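Magnetosome protein MamA (Magnetospirillum gryphiswaldense, PDB 3AS8) probably serves as a scaffold of tetratricopeptide repeats at the magnetosome, recognising copies of itself to build up a larger protein complex. Local coordinates at residues Ala149-Tyr154 and Pro165-Ala170. Residues are numbered along the deposited sequence; the frame is centred on the assembly and turned at random.
Sequences AIAYSY and PHFKKA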
# COMPACT_ATOMS: atom_id res chain seq x y z
N ALA A 149 -13.34 11.86 -0.06
CA ALA A 149 -12.01 12.21 -0.54
C ALA A 149 -12.16 13.08 -1.82
O ALA A 149 -11.46 14.08 -1.99
CB ALA A 149 -11.14 10.92 -0.82
N ILE A 150 -13.10 12.74 -2.67
CA ILE A 150 -13.28 13.49 -3.93
C ILE A 150 -13.81 14.90 -3.61
O ILE A 150 -13.35 15.89 -4.17
CB ILE A 150 -14.29 12.82 -4.89
CG1 ILE A 150 -13.71 11.62 -5.59
CG2 ILE A 150 -14.74 13.82 -6.04
CD1 ILE A 150 -14.93 10.68 -6.13
N ALA A 151 -14.78 14.97 -2.67
CA ALA A 151 -15.32 16.28 -2.20
C ALA A 151 -14.23 17.19 -1.70
O ALA A 151 -14.14 18.37 -2.05
CB ALA A 151 -16.33 16.05 -1.05
N TYR A 152 -13.36 16.66 -0.85
CA TYR A 152 -12.25 17.44 -0.29
C TYR A 152 -11.27 17.92 -1.38
O TYR A 152 -10.79 19.01 -1.31
CB TYR A 152 -11.56 16.67 0.86
CG TYR A 152 -10.60 17.54 1.68
CD1 TYR A 152 -10.95 18.86 2.01
CD2 TYR A 152 -9.33 17.06 2.12
CE1 TYR A 152 -10.11 19.67 2.73
CE2 TYR A 152 -8.46 17.89 2.88
CZ TYR A 152 -8.88 19.19 3.16
OH TYR A 152 -8.09 20.07 3.86
N SER A 153 -10.99 17.11 -2.38
CA SER A 153 -10.04 17.51 -3.40
C SER A 153 -10.67 18.69 -4.20
O SER A 153 -10.03 19.68 -4.49
CB SER A 153 -9.74 16.34 -4.30
OG SER A 153 -9.00 15.25 -3.72
N TYR A 154 -11.96 18.58 -4.51
CA TYR A 154 -12.63 19.65 -5.19
C TYR A 154 -12.58 20.93 -4.34
O TYR A 154 -12.27 22.01 -4.85
CB TYR A 154 -14.04 19.28 -5.56
CG TYR A 154 -14.26 18.53 -6.88
CD1 TYR A 154 -13.88 19.07 -8.12
CD2 TYR A 154 -14.98 17.36 -6.89
CE1 TYR A 154 -14.14 18.38 -9.33
CE2 TYR A 154 -15.24 16.68 -8.04
CZ TYR A 154 -14.81 17.19 -9.27
OH TYR A 154 -15.12 16.43 -10.35
N PRO A 165 -22.35 17.80 -3.91
CA PRO A 165 -23.00 16.52 -4.19
C PRO A 165 -22.19 15.31 -3.70
O PRO A 165 -22.77 14.31 -3.30
CB PRO A 165 -23.12 16.46 -5.75
CG PRO A 165 -22.52 17.66 -6.26
CD PRO A 165 -22.12 18.60 -5.12
N HIS A 166 -20.86 15.40 -3.74
CA HIS A 166 -20.01 14.35 -3.18
C HIS A 166 -20.08 14.23 -1.64
O HIS A 166 -20.12 13.13 -1.09
CB HIS A 166 -18.60 14.51 -3.70
CG HIS A 166 -18.48 14.18 -5.17
ND1 HIS A 166 -18.56 12.89 -5.65
CD2 HIS A 166 -18.22 14.96 -6.24
CE1 HIS A 166 -18.37 12.90 -6.97
NE2 HIS A 166 -18.17 14.15 -7.35
N PHE A 167 -20.10 15.35 -0.94
CA PHE A 167 -20.34 15.29 0.50
C PHE A 167 -21.67 14.65 0.82
O PHE A 167 -21.76 13.91 1.79
CB PHE A 167 -20.26 16.71 1.12
CG PHE A 167 -18.84 17.23 1.33
CD1 PHE A 167 -17.99 16.63 2.25
CD2 PHE A 167 -18.40 18.40 0.70
CE1 PHE A 167 -16.70 17.10 2.45
CE2 PHE A 167 -17.14 18.92 0.96
CZ PHE A 167 -16.24 18.25 1.79
N LYS A 168 -22.71 14.99 0.07
CA LYS A 168 -24.03 14.48 0.38
C LYS A 168 -24.06 12.97 0.13
O LYS A 168 -24.61 12.18 0.90
CB LYS A 168 -25.06 15.19 -0.50
CG LYS A 168 -25.36 16.66 -0.05
CD LYS A 168 -26.51 17.22 -0.91
CE LYS A 168 -27.08 18.52 -0.37
NZ LYS A 168 -27.92 19.20 -1.37
N LYS A 169 -23.45 12.54 -0.98
CA LYS A 169 -23.43 11.13 -1.28
C LYS A 169 -22.65 10.31 -0.26
O LYS A 169 -23.08 9.18 0.13
CB LYS A 169 -22.82 10.93 -2.68
CG LYS A 169 -22.90 9.53 -3.16
CD LYS A 169 -24.34 9.10 -3.33
CE LYS A 169 -24.39 7.89 -4.15
NZ LYS A 169 -25.71 7.23 -4.00
N ALA A 170 -21.48 10.80 0.14
CA ALA A 170 -20.70 10.20 1.23
C ALA A 170 -21.54 10.03 2.49
O ALA A 170 -21.49 8.96 3.13
CB ALA A 170 -19.46 11.02 1.53
O HOH W 1 -17.69 14.95 -10.19
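Ala151 sets its methyl group squarely on one face of the Phe167 ring, with CB 3.4 Å from the ring centroid and almost exactly on the ring normal. All six ring carbons lie almost equally far from that methyl, a CH-pi contact; the small alanine suits a place where the two helix axes come within 8.2 Å and the ring lies directly on its CB. The imidazole of His166 is met in the same manner: Ile150 CG2 stands over the centre of one face, 3.6 Å from its centroid. Isoleucine suits this place because its branch at CB supplies a methyl, CG2, anti to the backbone N, that covers the imidazole, while CD1 on the other branch only skirts CE1. Tyr154 lies near the same imidazole with its ring nearly parallel, at 23°, yet slid so far aside that the two barely overlap; CE2 comes within 3.9 Å of His166 CD2. A water in the imidazole plane, 3.0 Å from His166 NE2, also hydrogen-bonds Tyr154 OH, so the two polar ends are joined indirectly. His166 ND1 is hydrogen-bonded to ND1 of His147; with both nitrogens engaged and a methyl on one face, the ring is probably held in this orientation. An alanine in place of His166 would probably leave a gap over Ile150 CG2 and deprive His147 ND1 of this hydrogen bond and the water of one partner. The segments 149-154 and 165-170 run antiparallel, at 158°, in helices 144-156 and 160-183, the helical hairpin expected of a tetratricopeptide repeat. Ile150 and Ser153 also touch Phe133, joining the hairpin to the preceding helix, 126-139.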